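Local coordinates for protein 6-phospho-beta-glucosidase BglT (Thermotoga maritima, PDB 1UP7) that hydrolyses cellobiose 6'-phosphate to glucose 6-phosphate and glucose, using NAD and manganese, as a family 4 glycosidase, at residues A[105-110]-A[244-249]; A[110-115]-A[384-389]; A[117-122]-A[369-374]; A[378-383]-A[401-406]. All coordinates share one frame; numbering follows the deposited sequence.

Three of the four contacts use helix 109-131 or the loop leading into it, and they show how a long helix with a ligand-binding loop at its start can also offer a buried flank. Contact 1 lies beside the bound glucose 6-phosphate and NAD. Contact 2 shares G110 with it, the two centres about 12 Å apart. About two turns further along is contact 3, centred about 10 Å from contact 2 and joined to it where T371 packs on F112 and A386. Contact 4, away from the active site, is centred about 8 Å from contact 2, with L403 packed against L384 and L387. V109 of contact 1 meets L402 and I406 of contact 4.

Contact 1. Residues A[105-110]-A[244-249]; sequences ETTGVG and LRYYLM. With G6P (6-O-phosphono-alpha-D-glucopyranose), chain J; NAD (nicotinamide-adenine-dinucleotide), chain I.
T107 and Y246 bring the two backbones nearest, their CA atoms 7.8 Å apart, where the loop running into helix 109-131 passes the short helix 245-248. No hydrogen bond spans the gap, and a single methyl does the work. With OG1 beside the backbone N (chi1 -54°), CG2 of T107 stands anti to that N and points at the tyrosines. CG2 of T107 lies 3.6 Å from CE1 of Y247, coming at that ring obliquely, and 3.9 Å from the Y247 OH. On Y246 the same CG2 of T107 meets CB, at 4.2 Å. The hydroxyl of T107 is engaged by Q104, while its side chain comes within about 3 Å of that of Y243, the proton acceptor of the active site.

Two residues back, the extended chain of E105 (chi1 176°) carries its carboxylate between the two ligands, one oxygen for each. OE1 of E105 accepts from O4 of glucose 6-phosphate at 2.9 Å, and OE2 of E105 accepts from the ribose hydroxyl O2D of NAD at 2.8 Å. OE2 also pairs with R82. Cutting E105 back to an alanine would probably leave O4 of the sugar and O2D of the cofactor without their common acceptor, and R82 without this countercharge. As in relatives, E105 probably raises the basicity of the active-site tyrosine. A sugar phosphate and NAD bridged by one carboxylate, close to the catalytic tyrosine, fits the NAD-dependent active site of family 4 glycosidases.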
# COMPACT_ATOMS: atom_id res chain seq x y z
N GLU A 105 31.12 14.84 -7.31
CA GLU A 105 30.83 14.02 -8.50
C GLU A 105 29.40 13.44 -8.60
O GLU A 105 28.77 13.52 -9.68
CB GLU A 105 31.91 12.91 -8.63
CG GLU A 105 31.65 11.95 -9.79
CD GLU A 105 32.32 10.59 -9.66
OE1 GLU A 105 32.41 10.04 -8.52
OE2 GLU A 105 32.76 10.05 -10.70
N THR A 106 28.89 12.87 -7.49
CA THR A 106 27.62 12.12 -7.50
C THR A 106 26.55 12.68 -6.59
O THR A 106 25.41 12.28 -6.69
CB THR A 106 27.87 10.63 -7.13
OG1 THR A 106 28.28 10.52 -5.74
CG2 THR A 106 29.11 10.08 -7.85
N THR A 107 26.92 13.58 -5.68
CA THR A 107 26.05 14.00 -4.61
C THR A 107 25.65 15.45 -4.75
O THR A 107 26.51 16.31 -4.79
CB THR A 107 26.79 13.85 -3.26
OG1 THR A 107 27.27 12.50 -3.14
CG2 THR A 107 25.80 14.03 -2.12
N GLY A 108 24.36 15.74 -4.72
CA GLY A 108 23.89 17.11 -4.71
C GLY A 108 23.93 17.68 -6.11
O GLY A 108 23.74 16.96 -7.10
N VAL A 109 24.23 18.96 -6.21
CA VAL A 109 24.13 19.71 -7.48
C VAL A 109 25.00 19.09 -8.59
O VAL A 109 24.56 18.98 -9.72
CB VAL A 109 24.44 21.22 -7.29
CG1 VAL A 109 24.44 22.02 -8.67
CG2 VAL A 109 23.44 21.85 -6.32
N GLY A 110 26.21 18.69 -8.24
CA GLY A 110 27.07 17.92 -9.11
C GLY A 110 26.46 16.66 -9.67
O GLY A 110 26.62 16.36 -10.87
N LEU A 244 27.27 10.16 3.38
CA LEU A 244 26.34 10.86 4.25
C LEU A 244 27.03 12.06 4.88
O LEU A 244 26.36 12.96 5.32
CB LEU A 244 25.74 9.94 5.32
CG LEU A 244 24.32 9.44 5.05
CD1 LEU A 244 23.31 10.54 4.58
CD2 LEU A 244 24.35 8.28 4.03
N ARG A 245 28.35 12.06 4.88
CA ARG A 245 29.12 13.18 5.43
C ARG A 245 28.73 14.50 4.77
O ARG A 245 28.76 15.53 5.41
CB ARG A 245 30.62 12.99 5.19
CG ARG A 245 31.36 12.17 6.23
CD ARG A 245 32.83 11.88 5.79
NE ARG A 245 32.82 11.70 4.33
CZ ARG A 245 33.87 11.80 3.53
NH1 ARG A 245 35.07 12.12 4.02
NH2 ARG A 245 33.72 11.59 2.21
N TYR A 246 28.38 14.45 3.48
CA TYR A 246 28.03 15.66 2.72
C TYR A 246 26.73 16.26 3.17
O TYR A 246 26.56 17.47 3.08
CB TYR A 246 27.97 15.41 1.20
CG TYR A 246 29.30 14.98 0.63
CD1 TYR A 246 30.34 15.89 0.44
CD2 TYR A 246 29.54 13.64 0.29
CE1 TYR A 246 31.58 15.49 -0.05
CE2 TYR A 246 30.78 13.22 -0.20
CZ TYR A 246 31.79 14.15 -0.36
OH TYR A 246 33.01 13.74 -0.85
N TYR A 247 25.84 15.42 3.68
CA TYR A 247 24.58 15.84 4.25
C TYR A 247 24.72 16.25 5.70
O TYR A 247 24.31 17.35 6.03
CB TYR A 247 23.58 14.72 4.15
CG TYR A 247 23.19 14.41 2.73
CD1 TYR A 247 23.98 13.56 1.96
CD2 TYR A 247 22.04 14.95 2.18
CE1 TYR A 247 23.64 13.26 0.67
CE2 TYR A 247 21.66 14.63 0.88
CZ TYR A 247 22.47 13.79 0.14
OH TYR A 247 22.12 13.46 -1.14
N LEU A 248 25.35 15.41 6.54
CA LEU A 248 25.32 15.59 7.98
C LEU A 248 26.52 16.39 8.51
O LEU A 248 26.53 16.87 9.65
CB LEU A 248 25.24 14.23 8.66
CG LEU A 248 23.89 13.56 8.47
CD1 LEU A 248 24.17 12.10 8.62
CD2 LEU A 248 22.82 14.06 9.47
N MET A 249 27.54 16.51 7.66
CA MET A 249 28.76 17.29 7.92
C MET A 249 29.00 18.34 6.81
O MET A 249 30.15 18.58 6.39
CB MET A 249 29.99 16.37 8.04
CG MET A 249 29.96 15.43 9.22
SD MET A 249 31.32 14.24 9.20
CE MET A 249 32.58 15.21 9.34
C1 G6P J . 33.89 5.61 -4.44
C2 G6P J . 32.42 5.63 -4.94
C3 G6P J . 32.40 5.67 -6.47
C4 G6P J . 33.09 6.95 -6.90
C5 G6P J . 34.56 6.88 -6.44
C6 G6P J . 35.30 8.16 -6.80
O1 G6P J . 34.03 5.63 -3.01
O2 G6P J . 31.65 4.50 -4.51
O3 G6P J . 31.07 5.57 -7.01
O4 G6P J . 32.94 7.16 -8.30
O5 G6P J . 34.66 6.69 -5.00
O6 G6P J . 36.67 7.91 -7.07
P G6P J . 37.51 8.89 -8.03
O1P G6P J . 38.84 8.21 -8.24
O2P G6P J . 37.78 10.27 -7.45
O3P G6P J . 36.76 9.00 -9.32
PA NAD I . 36.53 7.99 -17.41
O1A NAD I . 36.59 9.46 -17.57
O2A NAD I . 37.87 7.24 -17.58
O5B NAD I . 35.47 7.50 -18.53
C5B NAD I . 35.49 6.17 -18.98
C4B NAD I . 35.48 6.13 -20.50
O4B NAD I . 34.19 6.50 -21.00
C3B NAD I . 36.48 7.05 -21.19
O3B NAD I . 37.39 6.24 -21.92
C2B NAD I . 35.64 7.92 -22.12
O2B NAD I . 36.27 8.14 -23.37
C1B NAD I . 34.42 7.04 -22.31
N9A NAD I . 33.21 7.73 -22.74
C8A NAD I . 32.76 9.01 -22.45
N7A NAD I . 31.57 9.15 -23.06
C5A NAD I . 31.22 8.01 -23.69
C6A NAD I . 30.14 7.62 -24.46
N6A NAD I . 29.13 8.44 -24.72
N1A NAD I . 30.11 6.33 -25.00
C2A NAD I . 31.16 5.46 -24.77
N3A NAD I . 32.24 5.87 -24.03
C4A NAD I . 32.27 7.11 -23.50
O3 NAD I . 35.92 7.74 -15.94
PN NAD I . 36.02 6.44 -15.02
O1N NAD I . 36.69 6.93 -13.80
O2N NAD I . 36.52 5.27 -15.71
O5D NAD I . 34.49 6.07 -14.70
C5D NAD I . 33.46 5.99 -15.67
C4D NAD I . 32.11 6.07 -14.94
O4D NAD I . 31.93 5.00 -14.01
C3D NAD I . 31.98 7.34 -14.12
O3D NAD I . 30.67 7.77 -14.30
C2D NAD I . 32.22 6.90 -12.67
O2D NAD I . 31.56 7.68 -11.69
C1D NAD I . 31.80 5.45 -12.66
N1N NAD I . 32.79 4.64 -11.94
C2N NAD I . 33.27 3.56 -12.63
C3N NAD I . 34.20 2.71 -12.07
C7N NAD I . 34.71 1.55 -12.90
O7N NAD I . 34.85 0.25 -12.37
N7N NAD I . 35.01 1.78 -14.19
C4N NAD I . 34.64 3.00 -10.78
C5N NAD I . 34.15 4.10 -10.05
C6N NAD I . 33.21 4.93 -10.65

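Contact 2. Residues A[110-115]-A[384-389]; sequences GGFSAA and LKALLS
The ring of F112 is overlain by a methyl of L387: CD1 sits over one face, 3.9 Å from the ring centroid and 21° off the normal, a CH-pi contact. The methyl is displaced toward the rim, so its closest ring atom is CD2 of F112, at 3.7 Å. The two side chains cross at about a right angle. L387 reaches the ring because its CG stands anti to the backbone N (chi1 -157°), bringing the branch end nearer than the CB bond alone would. A386 meets a different part of the same ring, its CB 4.0 Å from CE1 of F112 in an oblique approach. Behind this apolar surface, the carbonyl O of A386 takes two donors from S389, OG at 2.6 Å and the backbone N at 3.0 Å. Y367 and T371 of helix 355-376 also touch F112. Replacing F112 with an alanine would probably open a gap in this buried layer and leave CD1 of L387 without its aromatic face. Here an aromatic residue of helix 109-131 is set against helix 380-389, a buried helix-helix contact between the Rossmann-type NAD-binding region and the C-terminal family region.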
# COMPACT_ATOMS: atom_id res chain seq x y z
N GLY A 110 26.21 18.69 -8.24
CA GLY A 110 27.07 17.92 -9.11
C GLY A 110 26.46 16.66 -9.67
O GLY A 110 26.62 16.36 -10.87
N GLY A 111 25.74 15.91 -8.83
CA GLY A 111 25.03 14.72 -9.27
C GLY A 111 23.90 15.07 -10.23
O GLY A 111 23.59 14.30 -11.14
N PHE A 112 23.28 16.23 -10.02
CA PHE A 112 22.18 16.71 -10.84
C PHE A 112 22.66 17.00 -12.27
O PHE A 112 22.02 16.58 -13.25
CB PHE A 112 21.60 17.96 -10.19
CG PHE A 112 20.61 18.72 -11.05
CD1 PHE A 112 19.26 18.35 -11.09
CD2 PHE A 112 21.02 19.88 -11.74
CE1 PHE A 112 18.36 19.08 -11.83
CE2 PHE A 112 20.11 20.61 -12.49
CZ PHE A 112 18.78 20.22 -12.54
N SER A 113 23.80 17.68 -12.41
CA SER A 113 24.28 18.00 -13.74
C SER A 113 24.85 16.76 -14.40
O SER A 113 24.66 16.55 -15.59
CB SER A 113 25.30 19.16 -13.74
OG SER A 113 26.23 19.00 -12.67
N ALA A 114 25.53 15.91 -13.63
CA ALA A 114 25.95 14.61 -14.12
C ALA A 114 24.77 13.77 -14.63
O ALA A 114 24.88 13.12 -15.69
CB ALA A 114 26.78 13.87 -13.05
N ALA A 115 23.63 13.78 -13.94
CA ALA A 115 22.49 12.97 -14.37
C ALA A 115 21.96 13.51 -15.71
O ALA A 115 21.61 12.73 -16.63
CB ALA A 115 21.35 12.95 -13.31
N LEU A 384 14.54 23.73 -12.32
CA LEU A 384 14.61 24.63 -11.16
C LEU A 384 13.93 23.98 -9.94
O LEU A 384 14.47 23.98 -8.85
CB LEU A 384 13.88 25.93 -11.47
CG LEU A 384 14.51 27.30 -11.32
CD1 LEU A 384 16.04 27.35 -11.56
CD2 LEU A 384 13.74 28.27 -12.26
N LYS A 385 12.74 23.44 -10.15
CA LYS A 385 12.00 22.74 -9.14
C LYS A 385 12.77 21.53 -8.62
O LYS A 385 12.81 21.33 -7.39
CB LYS A 385 10.63 22.33 -9.69
CG LYS A 385 9.67 21.68 -8.72
CD LYS A 385 8.43 21.29 -9.53
CE LYS A 385 7.41 20.64 -8.63
NZ LYS A 385 6.15 20.32 -9.29
N ALA A 386 13.38 20.74 -9.50
CA ALA A 386 14.21 19.60 -9.04
C ALA A 386 15.39 20.08 -8.20
O ALA A 386 15.66 19.55 -7.11
CB ALA A 386 14.70 18.77 -10.19
N LEU A 387 16.06 21.11 -8.69
CA LEU A 387 17.24 21.64 -8.04
C LEU A 387 16.92 22.15 -6.63
O LEU A 387 17.67 21.86 -5.66
CB LEU A 387 17.82 22.72 -8.94
CG LEU A 387 19.28 23.13 -8.87
CD1 LEU A 387 20.31 21.96 -8.80
CD2 LEU A 387 19.55 24.07 -10.07
N LEU A 388 15.80 22.86 -6.48
CA LEU A 388 15.35 23.32 -5.15
C LEU A 388 14.96 22.22 -4.20
O LEU A 388 14.98 22.44 -2.98
CB LEU A 388 14.15 24.23 -5.30
CG LEU A 388 14.35 25.63 -5.86
CD1 LEU A 388 12.98 26.22 -6.06
CD2 LEU A 388 15.22 26.46 -4.89
N SER A 389 14.58 21.05 -4.72
CA SER A 389 14.13 19.95 -3.86
C SER A 389 15.28 19.18 -3.18
O SER A 389 15.06 18.45 -2.23
CB SER A 389 13.25 18.95 -4.65
OG SER A 389 14.03 18.18 -5.58

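Contact 3. Residues A[117-122]-A[369-374]; sequences RAFPIV and RLTIEA
T371 is the first residue of 369-374 to meet F119: its CG2 approaches the phenylalanine ring obliquely, 4.2 Å from CE2. The hydroxyl is turned to its own helix, where OG1 bonds to the carbonyl of Y367. I372 comes next and touches the ring more closely, CG1 standing 3.7 Å from CZ and 3.8 Å from CE2 of F119, the two side chains crossing at about a right angle. Even the backbone takes part, with CA of I372 4.1 Å from CE2. F119 reaches across because its CB leaves helix 109-131 facing this partner and CG lies beside the backbone N (chi1 -67°). The two segments thus form a buried pairing of helices 109-131 and 355-376, one from each of the protein's two family regions. At P120 the first helix kinks, since the proline N makes no bond to the preceding turn. The F119 ring is further surrounded by aromatics, stacked on F150 and edge-to-face with H146 and Y375. After I372 comes E373, whose OE1 makes a weak hydrogen bond to H355 of the second subunit. A374 follows, its N bonded to L370 O at 3.0 Å and its methyl packed near the backbone of L382 and A383.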
# COMPACT_ATOMS: atom_id res chain seq x y z
N ARG A 117 23.52 15.02 -18.05
CA ARG A 117 24.41 14.61 -19.13
C ARG A 117 24.22 13.13 -19.44
O ARG A 117 24.35 12.73 -20.61
CB ARG A 117 25.88 14.85 -18.78
CG ARG A 117 26.43 16.22 -19.11
CD ARG A 117 27.98 16.33 -19.24
NE ARG A 117 28.63 15.60 -18.16
CZ ARG A 117 28.71 16.05 -16.92
NH1 ARG A 117 28.22 17.26 -16.62
NH2 ARG A 117 29.30 15.30 -15.97
N ALA A 118 23.95 12.31 -18.42
CA ALA A 118 23.85 10.88 -18.62
C ALA A 118 22.57 10.47 -19.35
O ALA A 118 22.62 9.63 -20.22
CB ALA A 118 23.97 10.14 -17.27
N PHE A 119 21.43 11.05 -18.98
CA PHE A 119 20.12 10.58 -19.43
C PHE A 119 19.99 10.40 -20.96
O PHE A 119 19.53 9.34 -21.41
CB PHE A 119 18.95 11.47 -18.86
CG PHE A 119 18.76 11.38 -17.34
CD1 PHE A 119 19.26 10.28 -16.61
CD2 PHE A 119 18.07 12.38 -16.66
CE1 PHE A 119 19.07 10.19 -15.22
CE2 PHE A 119 17.87 12.30 -15.27
CZ PHE A 119 18.38 11.21 -14.54
N PRO A 120 20.36 11.40 -21.78
CA PRO A 120 20.26 11.23 -23.25
C PRO A 120 21.12 10.08 -23.80
O PRO A 120 20.68 9.36 -24.70
CB PRO A 120 20.75 12.58 -23.81
CG PRO A 120 20.70 13.54 -22.64
CD PRO A 120 20.90 12.73 -21.40
N ILE A 121 22.31 9.92 -23.26
CA ILE A 121 23.19 8.84 -23.69
C ILE A 121 22.64 7.49 -23.26
O ILE A 121 22.59 6.58 -24.10
CB ILE A 121 24.65 9.10 -23.21
CG1 ILE A 121 25.24 10.33 -23.92
CG2 ILE A 121 25.55 7.92 -23.52
CD1 ILE A 121 26.42 11.03 -23.11
N VAL A 122 22.16 7.36 -22.01
CA VAL A 122 21.60 6.07 -21.61
C VAL A 122 20.28 5.75 -22.36
O VAL A 122 20.03 4.59 -22.68
CB VAL A 122 21.52 5.81 -20.06
CG1 VAL A 122 22.63 6.53 -19.28
CG2 VAL A 122 20.19 6.07 -19.52
N ARG A 369 13.16 11.86 -9.04
CA ARG A 369 12.05 11.81 -9.99
C ARG A 369 11.76 13.19 -10.55
O ARG A 369 11.39 13.30 -11.74
CB ARG A 369 10.78 11.11 -9.44
CG ARG A 369 11.04 9.93 -8.50
CD ARG A 369 10.49 8.56 -8.85
NE ARG A 369 9.49 8.17 -7.88
CZ ARG A 369 9.19 6.93 -7.46
NH1 ARG A 369 9.85 5.87 -7.85
NH2 ARG A 369 8.21 6.81 -6.58
N LEU A 370 11.93 14.24 -9.75
CA LEU A 370 11.73 15.59 -10.26
C LEU A 370 12.80 15.90 -11.33
O LEU A 370 12.51 16.56 -12.34
CB LEU A 370 11.83 16.64 -9.14
CG LEU A 370 10.59 16.78 -8.22
CD1 LEU A 370 10.94 17.62 -6.98
CD2 LEU A 370 9.37 17.35 -9.00
N THR A 371 14.02 15.43 -11.11
CA THR A 371 15.06 15.62 -12.10
C THR A 371 14.73 14.89 -13.41
O THR A 371 14.86 15.47 -14.50
CB THR A 371 16.42 15.19 -11.52
OG1 THR A 371 16.76 16.03 -10.40
CG2 THR A 371 17.53 15.45 -12.53
N ILE A 372 14.28 13.65 -13.30
CA ILE A 372 13.92 12.85 -14.47
C ILE A 372 12.76 13.51 -15.22
O ILE A 372 12.76 13.58 -16.44
CB ILE A 372 13.56 11.42 -14.04
CG1 ILE A 372 14.84 10.62 -13.69
CG2 ILE A 372 12.75 10.77 -15.09
CD1 ILE A 372 14.60 9.46 -12.70
N GLU A 373 11.80 14.03 -14.47
CA GLU A 373 10.64 14.68 -15.06
C GLU A 373 11.07 15.95 -15.83
O GLU A 373 10.62 16.19 -16.96
CB GLU A 373 9.57 14.97 -13.99
CG GLU A 373 8.66 13.77 -13.71
CD GLU A 373 8.06 13.73 -12.29
OE1 GLU A 373 7.99 14.80 -11.59
OE2 GLU A 373 7.67 12.60 -11.86
N ALA A 374 11.97 16.72 -15.24
CA ALA A 374 12.49 17.92 -15.90
C ALA A 374 13.17 17.53 -17.21
O ALA A 374 12.99 18.20 -18.23
CB ALA A 374 13.48 18.66 -15.01

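Contact 4. Residues A[378-383]-A[401-406]; sequences RSKKLA and DLLEEI
The 3.0 Å bond from A383 N to S379 O closes the first turn of helix 380-389 and fixes the position of A383, whose methyl meets L403 across the contact. S379 is the N-cap, and its OG does a second job there: it accepts from L382 N at 3.1 Å, nearly straight (165° at the hydrogen), so that an N-H of the first turn finds a partner. Just before it, R378 ends the preceding helix in a Schellman motif, so one helix is closed and the next opened within two residues.

The gap to helix 396-409 is filled by L403, whose CG is anti to its backbone N (chi1 -177°), sending both methyls at the opposing turn. They straddle the methyl of A383, with CD1 and CD2 each 4.0 Å from its CB. CD2 also reaches K380, lying 3.5 Å from the carbonyl O and 3.9 Å from CG. Further along that opposing helix, L384 and L387 also touch L403, while A383 is backed by F112 and A374.

At the exposed border, the K380 chain bends at its third torsion and brings NZ to 4.9 Å from OE2 of E404. At that separation the opposite charges would attract only weakly; the pairing of the two helices therefore appears to rest mainly on L403 packed against A383 and the K380 stem, the capping bond and first backbone bond shaping the turn.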
# COMPACT_ATOMS: atom_id res chain seq x y z
N ARG A 378 12.16 18.23 -21.07
CA ARG A 378 13.15 19.22 -21.50
C ARG A 378 12.83 20.59 -20.96
O ARG A 378 12.84 21.59 -21.70
CB ARG A 378 13.23 19.29 -23.03
CG ARG A 378 13.71 18.04 -23.66
CD ARG A 378 15.02 17.55 -23.12
NE ARG A 378 15.56 16.57 -24.06
CZ ARG A 378 15.20 15.30 -24.13
NH1 ARG A 378 14.29 14.78 -23.29
NH2 ARG A 378 15.76 14.53 -25.06
N SER A 379 12.59 20.66 -19.66
CA SER A 379 12.00 21.85 -19.06
C SER A 379 12.91 22.52 -18.05
O SER A 379 13.27 21.92 -17.02
CB SER A 379 10.68 21.45 -18.38
OG SER A 379 10.17 22.52 -17.64
N LYS A 380 13.23 23.78 -18.33
CA LYS A 380 14.05 24.62 -17.47
C LYS A 380 13.31 24.87 -16.16
O LYS A 380 13.87 24.76 -15.10
CB LYS A 380 14.32 25.92 -18.19
CG LYS A 380 15.73 26.38 -18.03
CD LYS A 380 15.93 27.88 -18.27
CE LYS A 380 16.17 28.18 -19.75
NZ LYS A 380 16.22 29.72 -20.01
N LYS A 381 12.03 25.21 -16.24
CA LYS A 381 11.18 25.42 -15.07
C LYS A 381 11.19 24.22 -14.14
O LYS A 381 11.35 24.36 -12.92
CB LYS A 381 9.72 25.67 -15.48
CG LYS A 381 9.42 27.11 -15.73
CD LYS A 381 8.10 27.32 -16.55
CE LYS A 381 7.82 28.85 -16.62
NZ LYS A 381 7.09 29.25 -17.88
N LEU A 382 11.00 23.03 -14.69
CA LEU A 382 10.94 21.84 -13.85
C LEU A 382 12.30 21.46 -13.29
O LEU A 382 12.38 20.88 -12.22
CB LEU A 382 10.25 20.68 -14.57
CG LEU A 382 8.78 20.96 -14.96
CD1 LEU A 382 8.22 19.83 -15.81
CD2 LEU A 382 7.85 21.26 -13.75
N ALA A 383 13.37 21.84 -14.00
CA ALA A 383 14.74 21.62 -13.52
C ALA A 383 15.02 22.49 -12.29
O ALA A 383 15.65 22.03 -11.33
CB ALA A 383 15.76 21.86 -14.62
N ASP A 401 20.48 31.47 -11.16
CA ASP A 401 21.83 31.68 -11.68
C ASP A 401 22.57 30.35 -11.74
O ASP A 401 23.26 30.08 -12.71
CB ASP A 401 22.61 32.71 -10.84
CG ASP A 401 22.12 34.12 -11.05
OD1 ASP A 401 21.56 34.41 -12.12
OD2 ASP A 401 22.26 35.02 -10.20
N LEU A 402 22.42 29.53 -10.70
CA LEU A 402 23.10 28.23 -10.67
C LEU A 402 22.68 27.36 -11.87
O LEU A 402 23.55 26.80 -12.59
CB LEU A 402 22.85 27.48 -9.34
CG LEU A 402 23.34 26.04 -9.24
CD1 LEU A 402 24.84 25.99 -9.43
CD2 LEU A 402 22.92 25.38 -7.89
N LEU A 403 21.36 27.24 -12.08
CA LEU A 403 20.85 26.45 -13.21
C LEU A 403 21.40 26.95 -14.55
O LEU A 403 21.78 26.15 -15.39
CB LEU A 403 19.31 26.37 -13.25
CG LEU A 403 18.69 25.50 -14.40
CD1 LEU A 403 19.12 24.01 -14.41
CD2 LEU A 403 17.18 25.56 -14.46
N GLU A 404 21.46 28.26 -14.72
CA GLU A 404 21.97 28.87 -15.94
C GLU A 404 23.41 28.50 -16.17
O GLU A 404 23.77 28.18 -17.30
CB GLU A 404 21.85 30.39 -15.88
CG GLU A 404 20.78 30.94 -16.79
CD GLU A 404 19.61 31.53 -16.03
OE1 GLU A 404 19.69 32.76 -15.64
OE2 GLU A 404 18.61 30.76 -15.85
N GLU A 405 24.23 28.56 -15.12
CA GLU A 405 25.63 28.16 -15.22
C GLU A 405 25.77 26.70 -15.63
O GLU A 405 26.57 26.36 -16.52
CB GLU A 405 26.33 28.38 -13.89
CG GLU A 405 27.29 29.55 -13.93
CD GLU A 405 28.39 29.41 -12.91
OE1 GLU A 405 28.09 29.48 -11.72
OE2 GLU A 405 29.55 29.22 -13.31
N ILE A 406 24.98 25.84 -14.99
CA ILE A 406 25.01 24.42 -15.28
C ILE A 406 24.60 24.15 -16.74
O ILE A 406 25.26 23.36 -17.44
CB ILE A 406 24.07 23.65 -14.34
CG1 ILE A 406 24.61 23.58 -12.90
CG2 ILE A 406 23.76 22.23 -14.92
CD1 ILE A 406 23.50 23.16 -11.89